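Local coordinates for CRISPR-associated protein CasA/Cse1 (Thermus thermophilus, PDB 4AN8), which belongs to the Cascade ribonucleoprotein complex of type I-E CRISPR adaptive immunity and probably takes part in selecting foreign DNA, at residues L297-F303 with R359-Y363; W304-S308 with L382-E386; A374-K380 with V448-L454; A440-F444 with W457-L461. All blocks are in the same frame, centred on the assembly; numbering follows the deposited sequence.

Contact 1: L297-F303 with R359-Y363; sequences LSEERSF and RREVY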
loop_
_atom_site.group_PDB
_atom_site.type_symbol
_atom_site.label_atom_id
_atom_site.label_comp_id
_atom_site.label_asym_id
_atom_site.label_seq_id
_atom_site.Cartn_x
_atom_site.Cartn_y
_atom_site.Cartn_z
ATOM N N LEU A 297 -0.756 7.543 2.251
ATOM C CA LEU A 297 -1.008 7.419 3.676
ATOM C C LEU A 297 -0.431 8.643 4.385
ATOM O O LEU A 297 0.635 9.145 4.029
ATOM C CB LEU A 297 -0.414 6.125 4.224
ATOM C CG LEU A 297 -1.026 4.820 3.716
ATOM C CD1 LEU A 297 -0.097 3.640 4.012
ATOM C CD2 LEU A 297 -2.430 4.566 4.281
ATOM N N SER A 298 -1.143 9.142 5.383
ATOM C CA SER A 298 -0.704 10.357 6.058
ATOM C C SER A 298 -0.487 10.126 7.548
ATOM O O SER A 298 -1.189 9.329 8.181
ATOM C CB SER A 298 -1.689 11.496 5.842
ATOM O OG SER A 298 -1.337 12.585 6.672
ATOM N N GLU A 299 0.487 10.848 8.092
ATOM C CA GLU A 299 0.904 10.696 9.480
ATOM C C GLU A 299 -0.248 10.751 10.475
ATOM O O GLU A 299 -0.348 9.901 11.361
ATOM C CB GLU A 299 1.956 11.745 9.843
ATOM C CG GLU A 299 2.307 11.751 11.313
ATOM C CD GLU A 299 3.791 11.911 11.562
ATOM O OE1 GLU A 299 4.341 12.990 11.248
ATOM O OE2 GLU A 299 4.406 10.955 12.079
ATOM N N GLU A 300 -1.120 11.739 10.348
ATOM C CA GLU A 300 -2.182 11.847 11.336
ATOM C C GLU A 300 -3.607 11.772 10.767
ATOM O O GLU A 300 -4.547 11.438 11.490
ATOM C CB GLU A 300 -1.949 13.065 12.237
ATOM C CG GLU A 300 -0.674 12.923 13.074
ATOM C CD GLU A 300 -0.356 14.139 13.928
ATOM O OE1 GLU A 300 -1.136 15.114 13.907
ATOM O OE2 GLU A 300 0.684 14.115 14.624
ATOM N N ARG A 301 -3.750 12.036 9.468
ATOM C CA ARG A 301 -5.043 11.975 8.791
ATOM C C ARG A 301 -5.496 10.554 8.408
ATOM O O ARG A 301 -4.841 9.864 7.643
ATOM C CB ARG A 301 -5.003 12.877 7.557
ATOM C CG ARG A 301 -6.207 12.810 6.649
ATOM C CD ARG A 301 -5.902 13.535 5.347
ATOM N NE ARG A 301 -6.992 13.429 4.385
ATOM C CZ ARG A 301 -8.047 14.231 4.362
ATOM N NH1 ARG A 301 -8.149 15.207 5.252
ATOM N NH2 ARG A 301 -8.998 14.063 3.448
ATOM N N SER A 302 -6.639 10.140 8.935
ATOM C CA SER A 302 -7.231 8.839 8.627
ATOM C C SER A 302 -7.354 8.617 7.132
ATOM O O SER A 302 -7.857 9.469 6.412
ATOM C CB SER A 302 -8.623 8.717 9.270
ATOM O OG SER A 302 -8.536 8.613 10.681
ATOM N N PHE A 303 -6.922 7.453 6.667
ATOM C CA PHE A 303 -6.893 7.188 5.239
ATOM C C PHE A 303 -8.275 7.144 4.553
ATOM O O PHE A 303 -8.435 7.612 3.425
ATOM C CB PHE A 303 -6.124 5.901 4.948
ATOM C CG PHE A 303 -5.898 5.680 3.498
ATOM C CD1 PHE A 303 -5.121 6.567 2.774
ATOM C CD2 PHE A 303 -6.513 4.626 2.835
ATOM C CE1 PHE A 303 -4.924 6.368 1.380
ATOM C CE2 PHE A 303 -6.331 4.427 1.468
ATOM C CZ PHE A 303 -5.542 5.294 0.738
ATOM N N ARG A 359 2.479 1.248 7.218
ATOM C CA ARG A 359 1.138 0.946 7.697
ATOM C C ARG A 359 0.404 -0.091 6.866
ATOM O O ARG A 359 0.538 -0.122 5.635
ATOM C CB ARG A 359 0.302 2.230 7.779
ATOM C CG ARG A 359 0.368 2.887 9.140
ATOM C CD ARG A 359 -0.013 4.357 9.124
ATOM N NE ARG A 359 -1.347 4.616 8.581
ATOM C CZ ARG A 359 -1.803 5.839 8.319
ATOM N NH1 ARG A 359 -1.025 6.889 8.575
ATOM N NH2 ARG A 359 -3.022 6.020 7.814
ATOM N N ARG A 360 -0.370 -0.918 7.571
ATOM C CA ARG A 360 -1.304 -1.868 7.001
ATOM C C ARG A 360 -2.712 -1.508 7.481
ATOM O O ARG A 360 -2.999 -1.535 8.674
ATOM C CB ARG A 360 -0.940 -3.298 7.425
ATOM C CG ARG A 360 -2.018 -4.360 7.154
ATOM C CD ARG A 360 -1.423 -5.777 6.927
ATOM N NE ARG A 360 -0.270 -6.018 7.785
ATOM C CZ ARG A 360 0.890 -6.540 7.397
ATOM N NH1 ARG A 360 1.103 -6.915 6.157
ATOM N NH2 ARG A 360 1.856 -6.685 8.282
ATOM N N GLU A 361 -3.597 -1.156 6.559
ATOM C CA GLU A 361 -4.983 -0.929 6.956
ATOM C C GLU A 361 -5.950 -1.934 6.337
ATOM O O GLU A 361 -5.773 -2.361 5.211
ATOM C CB GLU A 361 -5.402 0.510 6.688
ATOM C CG GLU A 361 -5.262 1.340 7.925
ATOM C CD GLU A 361 -4.959 2.776 7.634
ATOM O OE1 GLU A 361 -5.641 3.363 6.756
ATOM O OE2 GLU A 361 -4.033 3.310 8.292
ATOM N N VAL A 362 -6.959 -2.329 7.100
ATOM C CA VAL A 362 -7.902 -3.318 6.639
ATOM C C VAL A 362 -9.312 -2.716 6.651
ATOM O O VAL A 362 -9.727 -2.083 7.631
ATOM C CB VAL A 362 -7.838 -4.589 7.508
ATOM C CG1 VAL A 362 -8.712 -5.684 6.920
ATOM C CG2 VAL A 362 -6.407 -5.073 7.621
ATOM N N TYR A 363 -10.039 -2.888 5.553
ATOM C CA TYR A 363 -11.404 -2.372 5.459
ATOM C C TYR A 363 -12.283 -3.449 4.869
ATOM O O TYR A 363 -11.798 -4.318 4.149
ATOM C CB TYR A 363 -11.472 -1.138 4.565
ATOM C CG TYR A 363 -10.661 0.012 5.075
ATOM C CD1 TYR A 363 -11.160 0.839 6.069
ATOM C CD2 TYR A 363 -9.383 0.256 4.591
ATOM C CE1 TYR A 363 -10.423 1.875 6.566
ATOM C CE2 TYR A 363 -8.625 1.304 5.081
ATOM C CZ TYR A 363 -9.147 2.113 6.072
ATOM O OH TYR A 363 -8.422 3.168 6.572
HETATM O O HOH W 1 -3.780 8.362 5.713
#

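Contact 2: W304-S308 with L382-E386; sequences WRDFS and LKMAE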
loop_
_atom_site.group_PDB
_atom_site.type_symbol
_atom_site.label_atom_id
_atom_site.label_comp_id
_atom_site.label_asym_id
_atom_site.label_seq_id
_atom_site.Cartn_x
_atom_site.Cartn_y
_atom_site.Cartn_z
ATOM N N TRP A 304 -9.265 6.577 5.225
ATOM C CA TRP A 304 -10.593 6.430 4.638
ATOM C C TRP A 304 -11.199 7.791 4.299
ATOM O O TRP A 304 -12.170 7.881 3.539
ATOM C CB TRP A 304 -11.532 5.608 5.545
ATOM C CG TRP A 304 -11.592 6.094 6.972
ATOM C CD1 TRP A 304 -10.829 5.661 8.011
ATOM C CD2 TRP A 304 -12.442 7.122 7.499
ATOM N NE1 TRP A 304 -11.152 6.341 9.162
ATOM C CE2 TRP A 304 -12.151 7.240 8.877
ATOM C CE3 TRP A 304 -13.435 7.933 6.950
ATOM C CZ2 TRP A 304 -12.807 8.165 9.714
ATOM C CZ3 TRP A 304 -14.103 8.844 7.790
ATOM C CH2 TRP A 304 -13.772 8.953 9.151
ATOM N N ARG A 305 -10.617 8.846 4.855
ATOM C CA ARG A 305 -11.084 10.198 4.575
ATOM C C ARG A 305 -10.917 10.586 3.116
ATOM O O ARG A 305 -11.551 11.519 2.647
ATOM C CB ARG A 305 -10.348 11.204 5.440
ATOM C CG ARG A 305 -10.848 11.226 6.847
ATOM C CD ARG A 305 -10.878 12.652 7.291
ATOM N NE ARG A 305 -9.901 12.889 8.313
ATOM C CZ ARG A 305 -9.528 14.090 8.724
ATOM N NH1 ARG A 305 -10.031 15.194 8.183
ATOM N NH2 ARG A 305 -8.622 14.164 9.679
ATOM N N ASP A 306 -10.055 9.875 2.403
ATOM C CA ASP A 306 -9.879 10.118 0.976
ATOM C C ASP A 306 -10.740 9.207 0.098
ATOM O O ASP A 306 -10.634 9.278 -1.127
ATOM C CB ASP A 306 -8.400 9.961 0.584
ATOM C CG ASP A 306 -7.523 11.026 1.195
ATOM O OD1 ASP A 306 -7.873 12.212 1.109
ATOM O OD2 ASP A 306 -6.487 10.686 1.799
ATOM N N PHE A 307 -11.559 8.342 0.694
ATOM C CA PHE A 307 -12.288 7.348 -0.101
ATOM C C PHE A 307 -13.340 7.907 -1.090
ATOM O O PHE A 307 -13.669 7.231 -2.068
ATOM C CB PHE A 307 -12.942 6.257 0.761
ATOM C CG PHE A 307 -11.989 5.191 1.265
ATOM C CD1 PHE A 307 -10.637 5.204 0.924
ATOM C CD2 PHE A 307 -12.460 4.165 2.086
ATOM C CE1 PHE A 307 -9.793 4.225 1.395
ATOM C CE2 PHE A 307 -11.631 3.186 2.555
ATOM C CZ PHE A 307 -10.296 3.199 2.208
ATOM N N SER A 308 -13.892 9.096 -0.848
ATOM C CA SER A 308 -14.844 9.675 -1.805
ATOM C C SER A 308 -14.117 10.505 -2.865
ATOM O O SER A 308 -14.561 10.588 -4.005
ATOM C CB SER A 308 -15.885 10.539 -1.090
ATOM O OG SER A 308 -15.257 11.650 -0.474
ATOM N N LEU A 382 -18.932 11.204 4.329
ATOM C CA LEU A 382 -17.620 11.788 4.538
ATOM C C LEU A 382 -17.738 13.292 4.683
ATOM O O LEU A 382 -16.915 13.928 5.330
ATOM C CB LEU A 382 -16.668 11.429 3.394
ATOM C CG LEU A 382 -15.680 10.303 3.695
ATOM C CD1 LEU A 382 -16.388 9.146 4.354
ATOM C CD2 LEU A 382 -14.940 9.866 2.429
ATOM N N LYS A 383 -18.757 13.862 4.062
ATOM C CA LYS A 383 -18.928 15.309 4.073
ATOM C C LYS A 383 -19.420 15.747 5.454
ATOM O O LYS A 383 -18.877 16.672 6.047
ATOM C CB LYS A 383 -19.902 15.744 2.976
ATOM C CG LYS A 383 -19.914 17.236 2.702
ATOM C CD LYS A 383 -20.797 17.557 1.503
ATOM C CE LYS A 383 -20.926 19.062 1.259
ATOM N NZ LYS A 383 -21.733 19.752 2.312
ATOM N N MET A 384 -20.430 15.059 5.964
ATOM C CA MET A 384 -20.875 15.283 7.329
ATOM C C MET A 384 -19.686 15.221 8.280
ATOM O O MET A 384 -19.457 16.158 9.052
ATOM C CB MET A 384 -21.925 14.248 7.728
ATOM C CG MET A 384 -23.208 14.339 6.922
ATOM S SD MET A 384 -24.222 12.842 6.978
ATOM C CE MET A 384 -24.463 12.665 8.745
ATOM N N ALA A 385 -18.920 14.125 8.220
ATOM C CA ALA A 385 -17.830 13.914 9.155
ATOM C C ALA A 385 -16.816 15.047 9.047
ATOM O O ALA A 385 -16.312 15.525 10.068
ATOM C CB ALA A 385 -17.191 12.540 8.959
ATOM N N GLU A 386 -16.560 15.530 7.832
ATOM C CA GLU A 386 -15.609 16.646 7.671
ATOM C C GLU A 386 -16.143 17.978 8.197
ATOM O O GLU A 386 -15.384 18.794 8.727
ATOM C CB GLU A 386 -15.124 16.820 6.217
ATOM C CG GLU A 386 -14.292 15.655 5.657
ATOM C CD GLU A 386 -12.868 15.573 6.229
ATOM O OE1 GLU A 386 -12.385 16.558 6.822
ATOM O OE2 GLU A 386 -12.223 14.511 6.085
HETATM O O HOH W 2 -13.417 13.332 3.703
#

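Contact 3: A374-K380 with V448-L454; sequences AEENLEK and VEEEASL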
loop_
_atom_site.group_PDB
_atom_site.type_symbol
_atom_site.label_atom_id
_atom_site.label_comp_id
_atom_site.label_asym_id
_atom_site.label_seq_id
_atom_site.Cartn_x
_atom_site.Cartn_y
_atom_site.Cartn_z
ATOM N N ALA A 374 -24.413 3.876 -3.493
ATOM C CA ALA A 374 -23.319 3.718 -2.543
ATOM C C ALA A 374 -22.340 4.890 -2.636
ATOM O O ALA A 374 -21.929 5.434 -1.619
ATOM C CB ALA A 374 -22.607 2.388 -2.756
ATOM N N GLU A 375 -21.972 5.296 -3.846
ATOM C CA GLU A 375 -21.018 6.396 -3.982
ATOM C C GLU A 375 -21.616 7.660 -3.379
ATOM O O GLU A 375 -20.924 8.436 -2.722
ATOM C CB GLU A 375 -20.585 6.602 -5.436
ATOM C CG GLU A 375 -19.713 5.451 -5.952
ATOM C CD GLU A 375 -19.145 5.666 -7.347
ATOM O OE1 GLU A 375 -19.140 6.810 -7.851
ATOM O OE2 GLU A 375 -18.686 4.676 -7.943
ATOM N N GLU A 376 -22.917 7.842 -3.591
ATOM C CA GLU A 376 -23.642 8.990 -3.071
ATOM C C GLU A 376 -23.618 8.969 -1.552
ATOM O O GLU A 376 -23.307 9.977 -0.915
ATOM C CB GLU A 376 -25.086 8.973 -3.584
ATOM C CG GLU A 376 -26.088 9.734 -2.730
ATOM C CD GLU A 376 -27.530 9.452 -3.133
ATOM O OE1 GLU A 376 -27.808 9.346 -4.348
ATOM O OE2 GLU A 376 -28.388 9.329 -2.231
ATOM N N ASN A 377 -23.933 7.816 -0.976
ATOM C CA ASN A 377 -23.885 7.659 0.475
ATOM C C ASN A 377 -22.501 7.948 1.056
ATOM O O ASN A 377 -22.379 8.606 2.093
ATOM C CB ASN A 377 -24.354 6.270 0.898
ATOM C CG ASN A 377 -25.832 6.094 0.730
ATOM O OD1 ASN A 377 -26.583 7.069 0.750
ATOM N ND2 ASN A 377 -26.272 4.853 0.541
ATOM N N LEU A 378 -21.466 7.456 0.383
ATOM C CA LEU A 378 -20.099 7.644 0.852
ATOM C C LEU A 378 -19.745 9.124 0.818
ATOM O O LEU A 378 -19.168 9.652 1.763
ATOM C CB LEU A 378 -19.121 6.833 -0.004
ATOM C CG LEU A 378 -17.654 6.811 0.431
ATOM C CD1 LEU A 378 -17.507 6.360 1.901
ATOM C CD2 LEU A 378 -16.848 5.897 -0.498
ATOM N N GLU A 379 -20.113 9.795 -0.269
ATOM C CA GLU A 379 -19.884 11.226 -0.402
ATOM C C GLU A 379 -20.524 12.001 0.768
ATOM O O GLU A 379 -19.883 12.837 1.399
ATOM C CB GLU A 379 -20.436 11.710 -1.748
ATOM C CG GLU A 379 -19.903 13.050 -2.229
ATOM C CD GLU A 379 -20.307 13.361 -3.674
ATOM O OE1 GLU A 379 -20.827 12.455 -4.363
ATOM O OE2 GLU A 379 -20.106 14.511 -4.122
ATOM N N LYS A 380 -21.790 11.721 1.055
ATOM C CA LYS A 380 -22.486 12.396 2.154
ATOM C C LYS A 380 -21.845 12.082 3.507
ATOM O O LYS A 380 -21.597 12.974 4.303
ATOM C CB LYS A 380 -23.970 11.985 2.207
ATOM C CG LYS A 380 -24.838 12.467 1.045
ATOM C CD LYS A 380 -26.292 12.015 1.239
ATOM C CE LYS A 380 -27.155 12.245 -0.002
ATOM N NZ LYS A 380 -27.175 13.673 -0.429
ATOM N N VAL A 448 -22.514 0.588 3.004
ATOM C CA VAL A 448 -22.593 1.821 2.238
ATOM C C VAL A 448 -23.700 1.805 1.171
ATOM O O VAL A 448 -24.162 2.857 0.738
ATOM C CB VAL A 448 -21.203 2.212 1.622
ATOM C CG1 VAL A 448 -20.908 1.399 0.365
ATOM C CG2 VAL A 448 -21.139 3.717 1.348
ATOM N N GLU A 449 -24.118 0.617 0.749
ATOM C CA GLU A 449 -25.146 0.498 -0.286
ATOM C C GLU A 449 -26.536 0.890 0.235
ATOM O O GLU A 449 -27.280 1.599 -0.432
ATOM C CB GLU A 449 -25.187 -0.924 -0.855
ATOM C CG GLU A 449 -23.882 -1.398 -1.466
ATOM C CD GLU A 449 -23.025 -2.246 -0.511
ATOM O OE1 GLU A 449 -23.160 -2.084 0.734
ATOM O OE2 GLU A 449 -22.225 -3.080 -1.020
ATOM N N GLU A 450 -26.871 0.408 1.429
ATOM C CA GLU A 450 -28.155 0.672 2.070
ATOM C C GLU A 450 -28.380 2.141 2.388
ATOM O O GLU A 450 -27.478 2.816 2.882
ATOM C CB GLU A 450 -28.246 -0.132 3.367
ATOM C CG GLU A 450 -28.038 -1.609 3.159
ATOM C CD GLU A 450 -27.581 -2.323 4.412
ATOM O OE1 GLU A 450 -28.105 -2.018 5.507
ATOM O OE2 GLU A 450 -26.688 -3.190 4.294
ATOM N N GLU A 451 -29.594 2.624 2.119
ATOM C CA GLU A 451 -30.004 3.986 2.473
ATOM C C GLU A 451 -29.922 4.219 3.981
ATOM O O GLU A 451 -29.502 5.283 4.435
ATOM C CB GLU A 451 -31.435 4.245 2.010
ATOM C CG GLU A 451 -31.681 4.000 0.535
ATOM C CD GLU A 451 -33.144 4.149 0.173
ATOM O OE1 GLU A 451 -33.997 3.976 1.071
ATOM O OE2 GLU A 451 -33.445 4.447 -1.003
ATOM N N ALA A 452 -30.331 3.212 4.745
ATOM C CA ALA A 452 -30.316 3.264 6.201
ATOM C C ALA A 452 -28.965 3.698 6.784
ATOM O O ALA A 452 -28.887 4.157 7.926
ATOM C CB ALA A 452 -30.700 1.892 6.766
ATOM N N SER A 453 -27.903 3.534 6.005
ATOM C CA SER A 453 -26.543 3.613 6.546
ATOM C C SER A 453 -26.124 5.019 6.986
ATOM O O SER A 453 -25.355 5.160 7.924
ATOM C CB SER A 453 -25.529 3.048 5.543
ATOM O OG SER A 453 -25.461 3.865 4.388
ATOM N N LEU A 454 -26.621 6.051 6.312
ATOM C CA LEU A 454 -26.313 7.424 6.712
ATOM C C LEU A 454 -26.727 7.663 8.148
ATOM O O LEU A 454 -26.025 8.344 8.907
ATOM C CB LEU A 454 -27.029 8.441 5.830
ATOM C CG LEU A 454 -26.328 8.932 4.568
ATOM C CD1 LEU A 454 -24.802 8.956 4.737
ATOM C CD2 LEU A 454 -26.757 8.085 3.378
#

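Contact 4: A440-F444 with W457-L461; sequences AFPRF and WREAL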
loop_
_atom_site.group_PDB
_atom_site.type_symbol
_atom_site.label_atom_id
_atom_site.label_comp_id
_atom_site.label_asym_id
_atom_site.label_seq_id
_atom_site.Cartn_x
_atom_site.Cartn_y
_atom_site.Cartn_z
ATOM N N ALA A 440 -15.630 3.469 13.981
ATOM C CA ALA A 440 -16.989 3.411 13.462
ATOM C C ALA A 440 -17.023 3.227 11.947
ATOM O O ALA A 440 -17.990 2.679 11.405
ATOM C CB ALA A 440 -17.770 4.666 13.853
ATOM N N PHE A 441 -15.987 3.694 11.257
ATOM C CA PHE A 441 -16.035 3.670 9.795
ATOM C C PHE A 441 -16.299 2.309 9.138
ATOM O O PHE A 441 -17.121 2.232 8.225
ATOM C CB PHE A 441 -14.827 4.342 9.134
ATOM C CG PHE A 441 -14.968 4.442 7.639
ATOM C CD1 PHE A 441 -15.851 5.344 7.080
ATOM C CD2 PHE A 441 -14.265 3.585 6.800
ATOM C CE1 PHE A 441 -16.010 5.422 5.706
ATOM C CE2 PHE A 441 -14.416 3.660 5.425
ATOM C CZ PHE A 441 -15.285 4.585 4.879
ATOM N N PRO A 442 -15.598 1.246 9.575
ATOM C CA PRO A 442 -15.799 -0.086 8.973
ATOM C C PRO A 442 -17.243 -0.560 9.006
ATOM O O PRO A 442 -17.678 -1.191 8.041
ATOM C CB PRO A 442 -14.945 -1.009 9.839
ATOM C CG PRO A 442 -13.851 -0.110 10.361
ATOM C CD PRO A 442 -14.439 1.278 10.488
ATOM N N ARG A 443 -17.959 -0.282 10.095
ATOM C CA ARG A 443 -19.355 -0.712 10.248
ATOM C C ARG A 443 -20.217 0.007 9.232
ATOM O O ARG A 443 -20.991 -0.608 8.515
ATOM C CB ARG A 443 -19.876 -0.409 11.652
ATOM C CG ARG A 443 -18.932 -0.767 12.782
ATOM C CD ARG A 443 -19.662 -0.690 14.120
ATOM N NE ARG A 443 -20.610 0.426 14.155
ATOM C CZ ARG A 443 -20.447 1.532 14.876
ATOM N NH1 ARG A 443 -19.371 1.672 15.644
ATOM N NH2 ARG A 443 -21.364 2.494 14.838
ATOM N N PHE A 444 -20.070 1.323 9.163
ATOM C CA PHE A 444 -20.760 2.088 8.133
ATOM C C PHE A 444 -20.355 1.604 6.730
ATOM O O PHE A 444 -21.211 1.335 5.887
ATOM C CB PHE A 444 -20.449 3.574 8.271
ATOM C CG PHE A 444 -20.791 4.364 7.043
ATOM C CD1 PHE A 444 -22.098 4.799 6.823
ATOM C CD2 PHE A 444 -19.825 4.637 6.090
ATOM C CE1 PHE A 444 -22.423 5.509 5.678
ATOM C CE2 PHE A 444 -20.135 5.337 4.952
ATOM C CZ PHE A 444 -21.435 5.768 4.730
ATOM N N TRP A 457 -24.416 6.397 10.576
ATOM C CA TRP A 457 -23.218 7.216 10.572
ATOM C C TRP A 457 -23.450 8.442 11.443
ATOM O O TRP A 457 -22.593 8.810 12.260
ATOM C CB TRP A 457 -22.877 7.623 9.142
ATOM C CG TRP A 457 -21.588 8.361 8.989
ATOM C CD1 TRP A 457 -21.425 9.596 8.456
ATOM C CD2 TRP A 457 -20.273 7.897 9.347
ATOM N NE1 TRP A 457 -20.099 9.942 8.460
ATOM C CE2 TRP A 457 -19.368 8.920 9.007
ATOM C CE3 TRP A 457 -19.780 6.723 9.934
ATOM C CZ2 TRP A 457 -17.992 8.810 9.221
ATOM C CZ3 TRP A 457 -18.418 6.614 10.167
ATOM C CH2 TRP A 457 -17.536 7.655 9.806
ATOM N N ARG A 458 -24.614 9.063 11.270
ATOM C CA ARG A 458 -24.967 10.256 12.038
ATOM C C ARG A 458 -24.960 9.947 13.524
ATOM O O ARG A 458 -24.483 10.747 14.329
ATOM C CB ARG A 458 -26.324 10.815 11.625
ATOM C CG ARG A 458 -26.624 12.162 12.267
ATOM C CD ARG A 458 -27.849 12.811 11.652
ATOM N NE ARG A 458 -27.960 12.494 10.232
ATOM C CZ ARG A 458 -28.854 11.652 9.728
ATOM N NH1 ARG A 458 -29.729 11.055 10.530
ATOM N NH2 ARG A 458 -28.883 11.412 8.423
ATOM N N GLU A 459 -25.456 8.772 13.883
ATOM C CA GLU A 459 -25.369 8.326 15.266
ATOM C C GLU A 459 -23.911 8.229 15.714
ATOM O O GLU A 459 -23.554 8.665 16.817
ATOM C CB GLU A 459 -26.068 6.978 15.448
ATOM C CG GLU A 459 -27.506 6.952 14.951
ATOM C CD GLU A 459 -28.361 8.063 15.542
ATOM O OE1 GLU A 459 -28.018 8.575 16.631
ATOM O OE2 GLU A 459 -29.377 8.430 14.910
ATOM N N ALA A 460 -23.063 7.662 14.860
ATOM C CA ALA A 460 -21.656 7.504 15.216
ATOM C C ALA A 460 -20.974 8.860 15.313
ATOM O O ALA A 460 -20.157 9.079 16.194
ATOM C CB ALA A 460 -20.940 6.598 14.218
ATOM N N LEU A 461 -21.317 9.774 14.410
ATOM C CA LEU A 461 -20.791 11.138 14.479
ATOM C C LEU A 461 -21.145 11.800 15.819
ATOM O O LEU A 461 -20.304 12.436 16.462
ATOM C CB LEU A 461 -21.316 11.988 13.320
ATOM C CG LEU A 461 -20.801 11.636 11.923
ATOM C CD1 LEU A 461 -21.376 12.566 10.872
ATOM C CD2 LEU A 461 -19.295 11.694 11.904
#

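Contact 1: L297-F303 with R359-Y363
Arg-359 of the sheet-edge strand 354-364 reaches across to the loop 297-303 and holds it by a backbone carbonyl. Its NH1 donates to Ser-298 O at 2.5 Å. That bond is modelled very short, so its exact length is doubtful. Leu-297 CB lies over one face of the guanidinium, 4.3 Å above the plane of Arg-359. Ser-298 O and Arg-301 O both lie near the plane, at the edge. The Arg-359 chain is bent at chi3 (57°), which turns the group back along its own strand. There it grips Glu-361 side-on in a salt bridge, with NE at 3.0 Å and NH2 at 2.9 Å from the single oxygen OE2. The second oxygen, Glu-361 OE1, accepts from Tyr-363 OH at 2.8 Å, and the donor stands above the carboxylate plane. The same OE1 packs on Phe-303 CB at 3.2 Å. Together these bonds should fix the rotation of the carboxylate and of the guanidinium. A water bridges the two segments. It accepts from Ser-298 N at 2.8 Å and from Arg-359 NH2, and it donates to Arg-301 O. The backbone of Arg-359, Glu-361 and Tyr-363 pairs with strand 342-351. The contact thus shows a loop laid against the outer strand of an antiparallel three-stranded sheet, tied by Arg-359, which Glu-361 holds in place, with Glu-361 and Tyr-363 packing on Phe-303.

Contact 2: W304-S308 with L382-E386
Arg-305 and Leu-382 mark the closest backbone approach, their CA atoms 6.7 Å apart. Residues 304-306 of segment 304-308 end a short 3-10 segment, with Phe-307 N bonded to Trp-304 O. Segment 382-386 is regular alpha-helix within helix 372-403. Leu-382 points at the turn and splits its methyls. CD2 of Leu-382 packs against Trp-304 O at 3.6 Å and comes to 3.4 Å from Ser-308 OG. CD1 of Leu-382 meets the edge of the indole, 4.1 Å from Trp-304 CE3. The 3-10 turn is thereby seated on one of the long C-terminal helices that form the helical bundle of Cse1. Farther along that helix, Glu-386 makes a salt bridge with Arg-305. Arg-305 NH1 lies 3.0 Å from Glu-386 OE1, but this hydrogen bond is bent and weak. The straighter bond goes from NH1 to OE2, whose position is doubtful because it sits too close to Arg-305 CD. Guanidinium and carboxylate planes are 31° apart. A bend at chi2 (-73°) folds Glu-386 back to its partner. A water donates to Arg-305 O at 2.8 Å and apparently also to Glu-386 OE2. Trp-304 NE1 bonds Asp-438, and Trp-434 makes a cation-pi contact with Arg-305.

Contact 3: A374-K380 with V448-L454
The amide of Asn-377 is the flat group here, and Val-448 O lies almost in its plane, 4° out of it. ND2 of Asn-377 donates to Val-448 O at 2.9 Å, and the bond is nearly straight, with an N-H...O angle of 168°. The donor arrives tilted from the plane of that carbonyl. Glu-450 O is also near ND2, but the angle is too poor for a bond. CG of Asn-377 stands anti to its carbonyl carbon (chi1 -72°), which directs the amide at the Val-448 carbonyl. Leu-454 crosses beside it. Its CD1 packs on Asn-377 O at 3.6 Å and on Lys-380 CB; the very close approach of its CD2 to OD1 is doubtful. Val-448 adds an apolar side. Its CG1 meets Ala-374 CB at 3.7 Å, and its CG2 lies 4.0 Å from Leu-378 CB. Ala-374 CA makes a CA-H...O contact of 3.5 Å with Val-448 O, so two donors approach that one carbonyl. The loop is shaped by a type I beta turn from Glu-450 to Ser-453. Ser-453 OG donates to Glu-450 O at 2.7 Å; Ser-453 N bonds the same oxygen at 3.2 Å. Glu-449 OE2 bonds Gly-368 N and Ser-367 OG, just ahead of helix 372-403. The contact therefore joins the connection between helices 429-446 and 453-476 to the start of helix 372-403, while Leu-378 packs on Phe-441 and Phe-445 of helix 429-446.

Contact 4: A440-F444 with W457-L461
Trp-457 and Phe-441 both hold CG anti to the backbone N (chi1 -174° in each), and Phe-444 takes the same rotamer. This brings the three rings into one aromatic cluster. It fills the interface of two consecutive antiparallel helices, 429-446 and 453-476, in the C-terminal helical bundle. The axes of the two short segments run at 172° and approach to 10.3 Å. Phe-441 turns its edge toward the face of Trp-457 in an offset edge-to-face pair. The Phe-441 ring and the six-membered ring of Trp-457 are 6.0 Å apart between centroids, with planes at 82°. Between the two rings, Phe-441 CD1 comes to 4.0 Å from Trp-457 CH2. Phe-444 meets the indole obliquely, its CB 3.6 Å from Trp-457 CE3. Its CD1 also rests on Trp-457 CB at 3.7 Å. The indole is anchored at its polar end as well, because Trp-457 NE1 bonds Ala-381 O of helix 372-403. Helix 429-446 is kinked around Pro-442, and the backbone bonds to Ala-440 O from Arg-443 N and Phe-444 N are weak. About one turn on from Trp-457, two small side chains meet: Ala-440 CB touches Ala-460 CB at 3.7 Å.

How the contacts relate
Contacts 2, 3 and 4 lie close together, with centres 11 to 12 Å apart. Contacts 2 and 3 share helix 372-403; contacts 3 and 4 share helix 453-476. Phe-441 of contact 4 stacks on Trp-304 of contact 2 and also meets Leu-378 of contact 3. Contact 1 lies to the sheet side, 13 Å from contact 2 between centres. The two touch where Tyr-363 packs on Trp-304 and Phe-307 and where Arg-301 NH2 pairs with Asp-306 OD1 at 3.2 Å. Contact 3 does not touch contact 1; their nearest atoms are about 9 Å apart. Segment 304-308 thus lies between the sheet and the C-terminal helices, and Tyr-363 of contact 1 also touches Phe-441 of contact 4.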